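Local atomic coordinates of TbpB (Actinobacillus pleuropneumoniae, PDB entry 3HOL), a protein that probably binds host transferrin at the bacterial surface as the lipoprotein part of a receptor for iron acquisition. Residues A[243-248]-A[262-267]; A[82-87]-A[237-242]; A[369-374]-A[410-415]. All coordinates share one frame; numbering follows the deposited sequence.

Interactions 1 and 2 lie side by side, centres about 6 Å apart, and interaction 3 lies about 34 Å from interaction 1, centre to centre. Interaction 1 is the pairing of two neighbouring strands in one barrel sheet, mostly buried and held by backbone hydrogen bonds. Interaction 2 sets strand 84-91 of a separate five-stranded sheet against that same barrel, and its chemistry is aromatic and apolar. The two are tied directly: E245 and S262 of interaction 1 bond to Q82, Y83 and S86 of interaction 2. Interaction 3 belongs to the other barrel. It joins a loop to the end of a strand and its turn, is partly buried, and combines one backbone bond with a covered phenylalanine ring.

Interaction 1 of 3, residues A[243-248]-A[262-267]; sequences AEEMAG and SAKHNG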
# COMPACT_ATOMS: atom_id res chain seq x y z
N ALA A 243 7.56 -8.41 1.29
CA ALA A 243 7.84 -8.34 -0.17
C ALA A 243 8.24 -9.73 -0.76
O ALA A 243 9.09 -9.83 -1.65
CB ALA A 243 8.90 -7.25 -0.48
N GLU A 244 7.61 -10.78 -0.24
CA GLU A 244 7.79 -12.12 -0.78
C GLU A 244 7.48 -12.20 -2.29
O GLU A 244 8.09 -12.97 -2.97
CB GLU A 244 6.87 -13.10 -0.04
CG GLU A 244 7.28 -13.36 1.44
CD GLU A 244 6.62 -12.46 2.46
OE1 GLU A 244 6.23 -11.29 2.20
OE2 GLU A 244 6.53 -12.90 3.61
N GLU A 245 6.56 -11.37 -2.79
CA GLU A 245 6.05 -11.50 -4.16
C GLU A 245 5.87 -10.10 -4.74
O GLU A 245 5.96 -9.08 -4.00
CB GLU A 245 4.70 -12.27 -4.15
CG GLU A 245 4.91 -13.77 -3.71
CD GLU A 245 3.63 -14.50 -3.49
OE1 GLU A 245 2.56 -14.02 -3.91
OE2 GLU A 245 3.68 -15.55 -2.87
N MET A 246 5.68 -10.03 -6.07
CA MET A 246 5.52 -8.74 -6.73
C MET A 246 4.56 -8.92 -7.90
O MET A 246 4.42 -10.02 -8.46
CB MET A 246 6.88 -8.18 -7.20
CG MET A 246 7.59 -9.15 -8.17
SD MET A 246 9.12 -8.45 -8.87
CE MET A 246 8.44 -7.38 -10.22
N ALA A 247 3.87 -7.83 -8.28
CA ALA A 247 2.95 -7.90 -9.42
C ALA A 247 2.86 -6.49 -9.98
O ALA A 247 3.14 -5.50 -9.26
CB ALA A 247 1.57 -8.42 -8.98
N GLY A 248 2.52 -6.38 -11.25
CA GLY A 248 2.36 -5.03 -11.83
C GLY A 248 1.97 -5.05 -13.27
O GLY A 248 1.54 -6.10 -13.81
N SER A 262 3.38 -11.23 -12.59
CA SER A 262 3.50 -11.55 -11.17
C SER A 262 4.64 -12.58 -11.00
O SER A 262 4.94 -13.37 -11.91
CB SER A 262 2.17 -12.11 -10.63
OG SER A 262 1.76 -13.26 -11.37
N ALA A 263 5.29 -12.55 -9.84
CA ALA A 263 6.49 -13.34 -9.63
C ALA A 263 6.77 -13.42 -8.13
O ALA A 263 6.26 -12.63 -7.36
CB ALA A 263 7.66 -12.70 -10.35
N LYS A 264 7.62 -14.36 -7.73
CA LYS A 264 7.93 -14.62 -6.33
C LYS A 264 9.42 -14.87 -6.23
O LYS A 264 9.98 -15.50 -7.14
CB LYS A 264 7.16 -15.88 -5.92
CG LYS A 264 7.59 -16.54 -4.63
CD LYS A 264 6.77 -17.85 -4.41
CE LYS A 264 7.20 -18.53 -3.09
NZ LYS A 264 7.27 -17.57 -1.94
N HIS A 265 10.06 -14.37 -5.16
CA HIS A 265 11.50 -14.55 -5.02
C HIS A 265 11.81 -15.91 -4.34
O HIS A 265 10.97 -16.50 -3.70
CB HIS A 265 12.22 -13.36 -4.33
CG HIS A 265 12.02 -13.29 -2.83
ND1 HIS A 265 12.58 -14.19 -1.95
CD2 HIS A 265 11.36 -12.39 -2.06
CE1 HIS A 265 12.25 -13.87 -0.72
NE2 HIS A 265 11.53 -12.77 -0.75
N ASN A 266 13.04 -16.37 -4.52
CA ASN A 266 13.44 -17.67 -4.01
C ASN A 266 14.34 -17.55 -2.79
O ASN A 266 15.13 -18.46 -2.54
CB ASN A 266 14.15 -18.47 -5.12
CG ASN A 266 15.43 -17.78 -5.62
OD1 ASN A 266 15.63 -16.55 -5.48
ND2 ASN A 266 16.32 -18.59 -6.23
N GLY A 267 14.25 -16.44 -2.05
CA GLY A 267 15.13 -16.23 -0.88
C GLY A 267 14.69 -16.99 0.37
O GLY A 267 13.50 -17.29 0.54
O HOH W 1 9.06 -15.39 -1.82
O HOH W 2 5.32 -16.23 -0.98
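E245, M246 and A247 pair with K264, A263 and S262 as antiparallel strands of a beta hairpin in the first barrel. The axes run at 162° and approach to 4.7 Å. M246 and A263 form a hydrogen-bonded pair: M246 N to A263 O and A263 N to M246 O are both 3.0 Å. At the open end of the hairpin H265 N gives a longer, nearly straight bond of 3.3 Å to E244 O. E244 and E245 both face Y239 on the preceding, adjacent strand, a classic beta bulge.

M246 and A263 put their side chains on one face of the sheet, where CG of M246 meets CB of A263 and both residues touch Y122 and F175. E245, A247, S262 and K264 point to the other face. There CG of E245 lies 3.8 Å from CB of K264. With CG anti to the backbone N (chi1 165°), the K264 chain crosses E245 obliquely and bends only at its end. Its NZ stays 4.2 Å from E245 OE2, too far for a salt bridge, and a water links the two. The E245 carboxylate is instead fixed by the backbone N atoms of Q82 and Y83. A second water joins K264 NZ to E244 O and H265 O, and its oxygen sits over one face of the H265 ring. At the edge of that ring, near its plane, A243 O lies 3.4 Å from H265 CD2.

Interaction 2 of 3, residues A[82-87]-A[237-242]; sequences QYVRSG and GFYGPK
Y83 lays one face of its ring on the backbone of G240, where strand 84-91 of a five-stranded sheet meets the end of barrel strand 231-239. The two segments come from different sheets, and the contact is mainly aromatic and apolar. The tight part is a CH-pi contact: G240 CA stands 3.4 Å from the centroid of the Y83 ring, only 12° off the ring normal. G240 has no side chain, and its CA comes directly against the ring. CB of Q82 lies over the opposite face, offset toward the rim, so the ring is held between its own neighbour in sequence and the barrel backbone.

Next to it, V84 and Y239 pack deeper. CG1 of V84 is anti to its own carbonyl carbon (chi1 -57°), and this branch touches Y239, reaching 3.5 Å from CD2 and 3.6 Å from CB. Both side chains also rest on A247 of the adjoining barrel strand. The Y239 ring extends away from Y83 to its hydroxyl, which bonds to R206. CB of Y83 and CB of Y239 meet at 3.9 Å and bridge the two pairs.

The looser side lies toward solvent, at P241. This exposed proline crosses Y83 at about a right angle and meets the hydroxyl end of the ring, around CZ and OH. Its CD lies 3.5 Å from Y83 OH.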
# COMPACT_ATOMS: atom_id res chain seq x y z
N GLN A 82 1.21 -16.73 -2.85
CA GLN A 82 0.34 -16.48 -1.69
C GLN A 82 -0.29 -15.09 -1.67
O GLN A 82 -1.33 -14.88 -1.02
CB GLN A 82 1.15 -16.66 -0.39
CG GLN A 82 1.76 -18.05 -0.23
CD GLN A 82 2.56 -18.10 1.03
OE1 GLN A 82 3.78 -17.95 0.99
NE2 GLN A 82 1.89 -18.23 2.17
N TYR A 83 0.30 -14.13 -2.35
CA TYR A 83 -0.11 -12.73 -2.16
C TYR A 83 -0.45 -12.04 -3.47
O TYR A 83 -0.97 -10.93 -3.43
CB TYR A 83 1.04 -11.93 -1.49
CG TYR A 83 1.40 -12.51 -0.15
CD1 TYR A 83 0.51 -12.36 0.93
CD2 TYR A 83 2.61 -13.18 0.06
CE1 TYR A 83 0.80 -12.89 2.20
CE2 TYR A 83 2.93 -13.71 1.32
CZ TYR A 83 2.01 -13.56 2.40
OH TYR A 83 2.28 -14.07 3.66
N VAL A 84 -0.11 -12.63 -4.61
CA VAL A 84 -0.38 -11.94 -5.89
C VAL A 84 -1.04 -12.88 -6.92
O VAL A 84 -0.98 -14.09 -6.77
CB VAL A 84 0.92 -11.32 -6.51
CG1 VAL A 84 1.59 -10.37 -5.54
CG2 VAL A 84 1.95 -12.43 -6.96
N ARG A 85 -1.68 -12.33 -7.94
CA ARG A 85 -2.18 -13.16 -9.06
C ARG A 85 -2.31 -12.27 -10.28
O ARG A 85 -2.86 -11.18 -10.20
CB ARG A 85 -3.57 -13.77 -8.75
CG ARG A 85 -4.08 -14.71 -9.86
CD ARG A 85 -5.42 -15.38 -9.50
NE ARG A 85 -5.82 -16.40 -10.51
CZ ARG A 85 -6.85 -17.24 -10.37
NH1 ARG A 85 -7.58 -17.22 -9.24
NH2 ARG A 85 -7.12 -18.12 -11.35
N SER A 86 -1.82 -12.74 -11.42
CA SER A 86 -2.09 -12.04 -12.67
C SER A 86 -2.56 -13.07 -13.70
O SER A 86 -2.39 -14.30 -13.52
CB SER A 86 -0.82 -11.30 -13.13
OG SER A 86 0.22 -12.25 -13.35
N GLY A 87 -3.21 -12.61 -14.76
CA GLY A 87 -3.69 -13.56 -15.79
C GLY A 87 -4.77 -12.94 -16.65
O GLY A 87 -4.75 -11.73 -16.94
N GLY A 237 3.78 -3.37 -7.41
CA GLY A 237 4.02 -3.36 -5.99
C GLY A 237 4.61 -4.67 -5.49
O GLY A 237 4.54 -5.71 -6.18
N PHE A 238 5.21 -4.58 -4.30
CA PHE A 238 5.59 -5.74 -3.53
C PHE A 238 4.49 -6.06 -2.59
O PHE A 238 3.93 -5.19 -1.97
CB PHE A 238 6.88 -5.45 -2.76
CG PHE A 238 8.06 -5.21 -3.67
CD1 PHE A 238 8.66 -6.30 -4.33
CD2 PHE A 238 8.54 -3.92 -3.89
CE1 PHE A 238 9.76 -6.11 -5.17
CE2 PHE A 238 9.63 -3.70 -4.75
CZ PHE A 238 10.25 -4.83 -5.39
N TYR A 239 4.17 -7.35 -2.51
CA TYR A 239 3.07 -7.82 -1.69
C TYR A 239 3.56 -8.99 -0.81
O TYR A 239 4.56 -9.63 -1.11
CB TYR A 239 1.94 -8.31 -2.58
CG TYR A 239 1.31 -7.27 -3.49
CD1 TYR A 239 0.13 -6.63 -3.12
CD2 TYR A 239 1.85 -6.98 -4.75
CE1 TYR A 239 -0.49 -5.70 -3.96
CE2 TYR A 239 1.24 -6.04 -5.62
CZ TYR A 239 0.05 -5.42 -5.21
OH TYR A 239 -0.60 -4.50 -6.02
N GLY A 240 2.82 -9.32 0.24
CA GLY A 240 3.40 -10.13 1.31
C GLY A 240 4.02 -9.19 2.32
O GLY A 240 4.61 -8.17 1.94
N PRO A 241 3.93 -9.53 3.63
CA PRO A 241 4.41 -8.59 4.63
C PRO A 241 5.87 -8.17 4.46
O PRO A 241 6.22 -7.09 4.87
CB PRO A 241 4.28 -9.36 5.96
CG PRO A 241 3.21 -10.41 5.68
CD PRO A 241 3.23 -10.70 4.21
N LYS A 242 6.69 -9.05 3.89
CA LYS A 242 8.11 -8.81 3.65
C LYS A 242 8.49 -8.81 2.16
O LYS A 242 9.63 -9.18 1.80
CB LYS A 242 8.95 -9.84 4.42
CG LYS A 242 8.73 -9.81 5.92
CD LYS A 242 9.39 -11.04 6.49
CE LYS A 242 9.02 -11.22 7.95
NZ LYS A 242 9.95 -10.47 8.76

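Interaction 3 of 3, residues A[369-374]-A[410-415]; sequences KMPKGG and VDFGNK
F412 carries the apolar part of this contact, with P371 packed over one face of its ring. CG of P371 lies 3.9 Å from the ring centroid and 21° off the normal, a CH-pi contact offset toward the rim. CB of P371 is 3.6 Å from F412 CD2. V410 CG1 lies over the centre of the opposite face, so the ring is held between a loop proline and V410 of the strand just before it. With CG anti to its carbonyl carbon (chi1 -69°), F412 sets its ring against P371. The bent M370 chain brings its methyl CE to 3.6 Å from F412 CE1. The two side chains cross at about a right angle. F476 and I437 of other barrel strands also touch F412.

The polar part is a single backbone hydrogen bond. F412 N donates to G374 O at 3.1 Å, nearly in line with the carbonyl but bent at the hydrogen (137°). Beside it the chains pass closely where neither has a side chain, with G373 CA 3.6 Å from G413 N.

A further bond lies within the 410-415 turn itself. N414 N donates to D411 OD1 at 3.1 Å, from above the carboxylate plane. This is an Asx motif. It lies in the turn between strands 405-411 and 416-421, and the whole contact ties the loop entering strand 375-387 to that hairpin turn at one end of the second antiparallel beta barrel.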
# COMPACT_ATOMS: atom_id res chain seq x y z
N LYS A 369 19.77 6.95 7.29
CA LYS A 369 19.55 8.33 7.70
C LYS A 369 19.25 8.52 9.20
O LYS A 369 19.06 9.66 9.65
CB LYS A 369 18.42 8.97 6.87
CG LYS A 369 18.65 8.98 5.36
CD LYS A 369 19.99 9.65 4.94
CE LYS A 369 19.90 10.17 3.49
NZ LYS A 369 19.88 9.00 2.53
N MET A 370 19.19 7.44 9.97
CA MET A 370 18.93 7.59 11.41
C MET A 370 20.15 8.26 12.05
O MET A 370 21.27 7.87 11.75
CB MET A 370 18.72 6.24 12.10
CG MET A 370 17.37 5.55 11.80
SD MET A 370 15.97 6.51 12.36
CE MET A 370 16.21 6.42 14.15
N PRO A 371 19.93 9.27 12.91
CA PRO A 371 21.08 9.88 13.58
C PRO A 371 21.89 8.82 14.30
O PRO A 371 21.32 7.91 14.88
CB PRO A 371 20.42 10.84 14.59
CG PRO A 371 19.11 11.16 13.99
CD PRO A 371 18.66 9.88 13.34
N LYS A 372 23.21 8.92 14.26
CA LYS A 372 24.09 7.98 14.95
C LYS A 372 24.37 8.38 16.41
O LYS A 372 24.93 7.59 17.17
CB LYS A 372 25.39 7.80 14.16
CG LYS A 372 25.19 7.02 12.84
CD LYS A 372 26.39 7.17 11.93
CE LYS A 372 26.11 6.65 10.54
NZ LYS A 372 25.60 5.24 10.58
N GLY A 373 23.93 9.58 16.78
CA GLY A 373 24.05 10.09 18.15
C GLY A 373 23.24 11.35 18.38
O GLY A 373 22.51 11.82 17.49
N GLY A 374 23.38 11.90 19.59
CA GLY A 374 22.67 13.12 19.99
C GLY A 374 21.51 12.83 20.93
O GLY A 374 21.03 11.70 20.98
N VAL A 410 14.89 11.31 23.72
CA VAL A 410 15.44 10.34 22.79
C VAL A 410 16.95 10.48 22.82
O VAL A 410 17.51 11.55 22.56
CB VAL A 410 14.89 10.57 21.34
CG1 VAL A 410 15.67 9.75 20.31
CG2 VAL A 410 13.39 10.27 21.28
N ASP A 411 17.60 9.36 23.11
CA ASP A 411 19.04 9.32 23.14
C ASP A 411 19.46 8.36 22.02
O ASP A 411 19.47 7.13 22.21
CB ASP A 411 19.49 8.83 24.51
CG ASP A 411 20.98 8.63 24.62
OD1 ASP A 411 21.67 8.84 23.59
OD2 ASP A 411 21.47 8.26 25.72
N PHE A 412 19.78 8.91 20.85
CA PHE A 412 20.25 8.07 19.72
C PHE A 412 21.59 7.35 19.99
O PHE A 412 21.80 6.20 19.55
CB PHE A 412 20.34 8.88 18.43
CG PHE A 412 18.99 9.29 17.87
CD1 PHE A 412 18.07 8.33 17.45
CD2 PHE A 412 18.65 10.63 17.77
CE1 PHE A 412 16.82 8.71 16.92
CE2 PHE A 412 17.41 11.01 17.25
CZ PHE A 412 16.49 10.06 16.83
N GLY A 413 22.49 8.04 20.71
CA GLY A 413 23.79 7.46 21.08
C GLY A 413 23.68 6.13 21.80
O GLY A 413 24.28 5.12 21.38
N ASN A 414 22.89 6.11 22.87
CA ASN A 414 22.69 4.90 23.65
C ASN A 414 21.45 4.08 23.26
O ASN A 414 21.13 3.08 23.94
CB ASN A 414 22.67 5.24 25.14
CG ASN A 414 23.95 5.93 25.58
OD1 ASN A 414 23.96 7.13 25.88
ND2 ASN A 414 25.04 5.19 25.55
N LYS A 415 20.77 4.50 22.19
CA LYS A 415 19.63 3.75 21.64
C LYS A 415 18.45 3.71 22.64
O LYS A 415 17.82 2.68 22.82
CB LYS A 415 20.04 2.32 21.24
CG LYS A 415 20.40 2.10 19.77
CD LYS A 415 21.61 2.91 19.33
CE LYS A 415 21.95 2.70 17.85
NZ LYS A 415 23.16 3.52 17.58